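Polysaccharide deacetylase (Ammonifex degensii, PDB 4WCJ) probably removes acetyl groups from the N-acetylglucosamine units of a surface polysaccharide, as a zinc-binding family 4 carbohydrate esterase. Local coordinates at residues A[30-35]-A[232-237]; A[36-41]-A[244-249]. All blocks are in the same frame, centred on the assembly; numbering follows the deposited sequence.

Contact 1 of 2, residues A[30-35]-A[232-237]; sequences THLQGD and AKVNRP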
loop_
_atom_site.group_PDB
_atom_site.type_symbol
_atom_site.label_atom_id
_atom_site.label_comp_id
_atom_site.label_asym_id
_atom_site.label_seq_id
_atom_site.Cartn_x
_atom_site.Cartn_y
_atom_site.Cartn_z
ATOM N N THR A 30 -7.378 -13.985 -8.443
ATOM C CA THR A 30 -5.946 -13.694 -8.438
ATOM C C THR A 30 -5.216 -14.502 -9.512
ATOM O O THR A 30 -4.799 -15.638 -9.276
ATOM C CB THR A 30 -5.311 -13.988 -7.058
ATOM O OG1 THR A 30 -6.018 -13.273 -6.035
ATOM C CG2 THR A 30 -3.851 -13.568 -7.040
ATOM N N HIS A 31 -5.060 -13.907 -10.690
ATOM C CA HIS A 31 -4.481 -14.601 -11.836
ATOM C C HIS A 31 -3.162 -13.961 -12.255
ATOM O O HIS A 31 -3.148 -12.843 -12.765
ATOM C CB HIS A 31 -5.475 -14.599 -12.991
ATOM C CG HIS A 31 -6.842 -15.068 -12.598
ATOM N ND1 HIS A 31 -7.248 -16.375 -12.742
ATOM C CD2 HIS A 31 -7.881 -14.409 -12.033
ATOM C CE1 HIS A 31 -8.487 -16.501 -12.299
ATOM N NE2 HIS A 31 -8.893 -15.324 -11.859
ATOM N N LEU A 32 -2.057 -14.669 -12.035
ATOM C CA LEU A 32 -0.730 -14.073 -12.193
ATOM C C LEU A 32 0.206 -14.925 -13.045
ATOM O O LEU A 32 0.510 -16.065 -12.690
ATOM C CB LEU A 32 -0.095 -13.841 -10.824
ATOM C CG LEU A 32 -0.914 -13.106 -9.760
ATOM C CD1 LEU A 32 -0.103 -12.968 -8.475
ATOM C CD2 LEU A 32 -1.358 -11.743 -10.260
ATOM N N GLN A 33 0.661 -14.370 -14.165
ATOM C CA GLN A 33 1.630 -15.055 -15.016
ATOM C C GLN A 33 2.690 -14.094 -15.555
ATOM O O GLN A 33 2.404 -12.931 -15.838
ATOM C CB GLN A 33 0.927 -15.755 -16.182
ATOM C CG GLN A 33 0.058 -16.938 -15.772
ATOM C CD GLN A 33 -0.716 -17.531 -16.934
ATOM O OE1 GLN A 33 -0.395 -17.287 -18.098
ATOM N NE2 GLN A 33 -1.747 -18.313 -16.622
ATOM N N GLY A 34 3.917 -14.589 -15.686
ATOM C CA GLY A 34 4.966 -13.858 -16.375
ATOM C C GLY A 34 5.796 -12.900 -15.542
ATOM O O GLY A 34 5.447 -12.562 -14.409
ATOM N N ASP A 35 6.911 -12.464 -16.125
ATOM C CA ASP A 35 7.790 -11.478 -15.505
ATOM C C ASP A 35 7.086 -10.136 -15.360
ATOM O O ASP A 35 6.286 -9.745 -16.204
ATOM C CB ASP A 35 9.074 -11.298 -16.326
ATOM C CG ASP A 35 10.020 -12.481 -16.209
ATOM O OD1 ASP A 35 9.917 -13.248 -15.229
ATOM O OD2 ASP A 35 10.885 -12.633 -17.096
ATOM N N ALA A 232 -5.935 -7.361 -8.773
ATOM C CA ALA A 232 -4.830 -8.312 -8.689
ATOM C C ALA A 232 -4.266 -8.645 -10.067
ATOM O O ALA A 232 -4.868 -9.408 -10.819
ATOM C CB ALA A 232 -5.280 -9.581 -7.982
ATOM N N LYS A 233 -3.103 -8.090 -10.391
ATOM C CA LYS A 233 -2.501 -8.316 -11.703
ATOM C C LYS A 233 -0.987 -8.259 -11.641
ATOM O O LYS A 233 -0.418 -7.791 -10.653
ATOM C CB LYS A 233 -3.007 -7.281 -12.708
ATOM C CG LYS A 233 -2.848 -5.847 -12.232
ATOM C CD LYS A 233 -3.042 -4.853 -13.363
ATOM C CE LYS A 233 -1.813 -4.813 -14.259
ATOM N NZ LYS A 233 -1.857 -3.696 -15.246
ATOM N N VAL A 234 -0.330 -8.749 -12.692
ATOM C CA VAL A 234 1.096 -8.485 -12.859
ATOM C C VAL A 234 1.249 -7.138 -13.544
ATOM O O VAL A 234 0.790 -6.955 -14.671
ATOM C CB VAL A 234 1.825 -9.565 -13.688
ATOM C CG1 VAL A 234 3.279 -9.149 -13.943
ATOM C CG2 VAL A 234 1.776 -10.912 -12.987
ATOM N N ASN A 235 1.890 -6.195 -12.857
ATOM C CA ASN A 235 2.094 -4.863 -13.408
ATOM C C ASN A 235 3.316 -4.828 -14.318
ATOM O O ASN A 235 4.340 -5.436 -14.013
ATOM C CB ASN A 235 2.228 -3.831 -12.282
ATOM C CG ASN A 235 0.970 -3.745 -11.426
ATOM O OD1 ASN A 235 -0.027 -3.141 -11.825
ATOM N ND2 ASN A 235 1.009 -4.363 -10.252
ATOM N N ARG A 236 3.184 -4.124 -15.441
ATOM C CA ARG A 236 4.220 -4.079 -16.469
ATOM C C ARG A 236 4.621 -2.633 -16.772
ATOM O O ARG A 236 3.856 -1.712 -16.493
ATOM C CB ARG A 236 3.726 -4.776 -17.742
ATOM C CG ARG A 236 3.463 -6.271 -17.586
ATOM C CD ARG A 236 4.763 -7.064 -17.531
ATOM N NE ARG A 236 5.550 -6.901 -18.755
ATOM C CZ ARG A 236 6.778 -7.382 -18.930
ATOM N NH1 ARG A 236 7.413 -7.177 -20.077
ATOM N NH2 ARG A 236 7.374 -8.070 -17.962
ATOM N N PRO A 237 5.824 -2.425 -17.339
ATOM C CA PRO A 237 6.212 -1.054 -17.699
ATOM C C PRO A 237 5.178 -0.389 -18.605
ATOM O O PRO A 237 4.652 -1.025 -19.522
ATOM C CB PRO A 237 7.545 -1.248 -18.427
ATOM C CG PRO A 237 8.102 -2.504 -17.855
ATOM C CD PRO A 237 6.912 -3.389 -17.585
#
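Val234 sets its two methyls against the backbone carbonyls of Gln33, Gly34 and Asp35, and this packing makes up much of the contact. The methyls divide the work. CG2, anti to the carbonyl carbon, lies 3.5 Å from Gln33 O and also brushes Leu32 CB, while CG1, anti to the backbone N (chi1 174°), reaches on toward the carbonyls of Gly34 and Asp35, with Asp35 O 3.8 Å away. Leu32 answers from the other segment: its CD2 methyl reaches the peptide between Lys233 and Val234, 3.8 Å from Lys233 C. Further back, Ala232 CB faces Thr30 CA at 4.2 Å. With an alanine at Val234, the carbonyls of Gln33 and Asp35 would probably lose their methyl neighbours, and a gap would be likely to open beside Leu32.

The polar part is a single hydrogen bond. Arg236, its chain bent at chi2 and chi3, brings its guanidinium round so that NH2 donates to Asp35 O at 2.7 Å. The bond is short but bent, 134° at the hydrogen, and the donor stands above the carbonyl plane. The Asp35 carboxylate is not part of this grip, its OD2 lying 5.8 Å from Arg236 NH2. One face of the guanidinium rests on CD of the adjoining Pro237. Lys233 NZ has its partner outside the two segments, a salt bridge with Asp239 OD2, and Trp259 of helix 253-261 packs against both Leu32 and Val234.

Two extended loop segments run here in nearly the same direction at the surface, one leading into strand 36-42, the other part of the loop joining strand 226-229 to strand 242-247, near the start of strand 36-42 in this beta/alpha-barrel fold.

Contact 2 of 2, residues A[36-41]-A[244-249]; sequences GLVVLC and GRVLVT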
loop_
_atom_site.group_PDB
_atom_site.type_symbol
_atom_site.label_atom_id
_atom_site.label_comp_id
_atom_site.label_asym_id
_atom_site.label_seq_id
_atom_site.Cartn_x
_atom_site.Cartn_y
_atom_site.Cartn_z
ATOM N N GLY A 36 7.398 -9.419 -14.288
ATOM C CA GLY A 36 6.770 -8.137 -14.047
ATOM C C GLY A 36 6.676 -7.856 -12.563
ATOM O O GLY A 36 7.249 -8.587 -11.758
ATOM N N LEU A 37 5.929 -6.816 -12.205
ATOM C CA LEU A 37 5.835 -6.357 -10.825
ATOM C C LEU A 37 4.524 -6.736 -10.151
ATOM O O LEU A 37 3.466 -6.265 -10.554
ATOM C CB LEU A 37 5.991 -4.839 -10.769
ATOM C CG LEU A 37 5.713 -4.173 -9.415
ATOM C CD1 LEU A 37 6.734 -4.599 -8.367
ATOM C CD2 LEU A 37 5.671 -2.659 -9.556
ATOM N N VAL A 38 4.597 -7.566 -9.116
ATOM C CA VAL A 38 3.431 -7.835 -8.280
ATOM C C VAL A 38 3.545 -7.025 -6.994
ATOM O O VAL A 38 4.605 -6.973 -6.377
ATOM C CB VAL A 38 3.280 -9.347 -7.964
ATOM C CG1 VAL A 38 2.394 -9.573 -6.746
ATOM C CG2 VAL A 38 2.735 -10.082 -9.179
ATOM N N VAL A 39 2.459 -6.365 -6.613
ATOM C CA VAL A 39 2.463 -5.529 -5.425
ATOM C C VAL A 39 1.527 -6.127 -4.379
ATOM O O VAL A 39 0.333 -6.280 -4.624
ATOM C CB VAL A 39 2.047 -4.081 -5.762
ATOM C CG1 VAL A 39 2.134 -3.200 -4.536
ATOM C CG2 VAL A 39 2.945 -3.519 -6.860
ATOM N N LEU A 40 2.077 -6.480 -3.217
ATOM C CA LEU A 40 1.280 -7.123 -2.172
ATOM C C LEU A 40 0.653 -6.088 -1.250
ATOM O O LEU A 40 1.287 -5.092 -0.906
ATOM C CB LEU A 40 2.138 -8.093 -1.359
ATOM C CG LEU A 40 2.952 -9.112 -2.156
ATOM C CD1 LEU A 40 3.798 -9.978 -1.227
ATOM C CD2 LEU A 40 2.055 -9.966 -3.021
ATOM N N CYS A 41 -0.601 -6.318 -0.876
ATOM C CA CYS A 41 -1.290 -5.465 0.077
ATOM C C CYS A 41 -1.606 -6.233 1.359
ATOM O O CYS A 41 -2.447 -7.138 1.371
ATOM C CB CYS A 41 -2.577 -4.895 -0.521
ATOM S SG CYS A 41 -3.552 -3.919 0.653
ATOM N N GLY A 244 -1.964 -2.228 -9.871
ATOM C CA GLY A 244 -2.835 -3.262 -9.329
ATOM C C GLY A 244 -2.173 -4.080 -8.231
ATOM O O GLY A 244 -1.063 -4.596 -8.406
ATOM N N ARG A 245 -2.834 -4.187 -7.083
ATOM C CA ARG A 245 -2.250 -4.899 -5.948
ATOM C C ARG A 245 -3.032 -6.162 -5.616
ATOM O O ARG A 245 -4.253 -6.218 -5.792
ATOM C CB ARG A 245 -2.187 -4.009 -4.700
ATOM C CG ARG A 245 -1.399 -2.718 -4.854
ATOM C CD ARG A 245 -1.332 -1.995 -3.521
ATOM N NE ARG A 245 -2.669 -1.602 -3.084
ATOM C CZ ARG A 245 -2.968 -1.202 -1.855
ATOM N NH1 ARG A 245 -2.019 -1.135 -0.928
ATOM N NH2 ARG A 245 -4.216 -0.864 -1.555
ATOM N N VAL A 246 -2.311 -7.167 -5.131
ATOM C CA VAL A 246 -2.905 -8.391 -4.626
ATOM C C VAL A 246 -3.138 -8.294 -3.123
ATOM O O VAL A 246 -2.191 -8.201 -2.357
ATOM C CB VAL A 246 -2.009 -9.615 -4.896
ATOM C CG1 VAL A 246 -2.662 -10.885 -4.332
ATOM C CG2 VAL A 246 -1.724 -9.756 -6.386
ATOM N N LEU A 247 -4.398 -8.316 -2.700
ATOM C CA LEU A 247 -4.691 -8.376 -1.276
ATOM C C LEU A 247 -4.286 -9.758 -0.765
ATOM O O LEU A 247 -4.857 -10.765 -1.190
ATOM C CB LEU A 247 -6.181 -8.115 -1.009
ATOM C CG LEU A 247 -6.608 -8.124 0.465
ATOM C CD1 LEU A 247 -6.116 -6.852 1.152
ATOM C CD2 LEU A 247 -8.116 -8.279 0.615
ATOM N N VAL A 248 -3.300 -9.810 0.126
ATOM C CA VAL A 248 -2.821 -11.090 0.646
ATOM C C VAL A 248 -3.840 -11.737 1.583
ATOM O O VAL A 248 -4.240 -11.155 2.590
ATOM C CB VAL A 248 -1.484 -10.944 1.392
ATOM C CG1 VAL A 248 -0.988 -12.311 1.874
ATOM C CG2 VAL A 248 -0.448 -10.275 0.499
ATOM N N THR A 249 -4.259 -12.946 1.224
ATOM C CA THR A 249 -5.183 -13.742 2.024
ATOM C C THR A 249 -4.688 -15.184 2.006
ATOM O O THR A 249 -3.770 -15.507 1.253
ATOM C CB THR A 249 -6.628 -13.683 1.476
ATOM O OG1 THR A 249 -6.682 -14.342 0.206
ATOM C CG2 THR A 249 -7.119 -12.250 1.338
HETATM O O HOH W 1 0.177 -7.109 -8.032
HETATM O O HOH W 2 -4.282 -7.936 3.791
#
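Val38 CG1 meets Val246 CG2 at 4.1 Å, the first touch between two neighbouring parallel strands of the barrel. At Val39 a water mediates: it accepts from Val39 N and donates to Gly244 O. Val39 O then takes the amide of Val246 at 2.8 Å, nearly along the line of its own C=O bond, with Arg245 CA making a CH...O contact to the same oxygen. On the side chain, CG1 of Val39, anti to its backbone N (chi1 -177°), lies across the aliphatic stem of Arg245, 3.6 Å from CG.

Leu40 lies on the same face of the sheet as Val246, and its CD2 comes only loosely toward Val246 CB. Its CB also rests 3.9 Å from CG2 of Val248, just past the end of strand 242-247.

Both backbone polar atoms of Cys41 are bonded across the strands. Its N donates to Val246 O at 2.9 Å, from above that carbonyl's plane, and its O receives Val248 N in a fairly straight bond (166° at the hydrogen). The thiol lies over one face of the Arg245 guanidinium, SG 3.5 Å from NH1 and offset toward the rim, with Leu247 CD1 on SG as well. This guanidinium is held from several sides: NH2 forms a salt bridge with Asp98, NH1 bonds to Thr96 OG1 and NE to Thr229 O. Those bonds probably fix its rotation. The Arg245 side chain lies about 7 Å from the zinc ion and about 5 Å from the side chain of the zinc ligand His157.

Strand 36-42 thus lies between strand 242-247 and strand 91-99 in the parallel sheet. Val38, Leu40 and Val246 pack outward on helix 253-261, whereas Val39, Cys41 and Arg245 occupy the opposite face, Val39 and Cys41 against residues of strand 91-99.

Contacts 1 and 2 lie side by side, their centres about 9 Å apart, and follow one another along the same two pieces of chain: 30-35 runs straight into 36-41, while 232-237 comes a few residues before 244-249. The first is at the surface, the second buried. Asn235 joins them, its O probably accepting from Leu37 N and its ND2 probably donating to Gly244 O, and Val234 CG1 packs on Gly36 CA. Helix 253-261 lies against both. The roughly 200 residues between the segments contain most of the barrel and all three zinc ligands, so the pairing sets the chain's first and last strands side by side in the middle of the sheet.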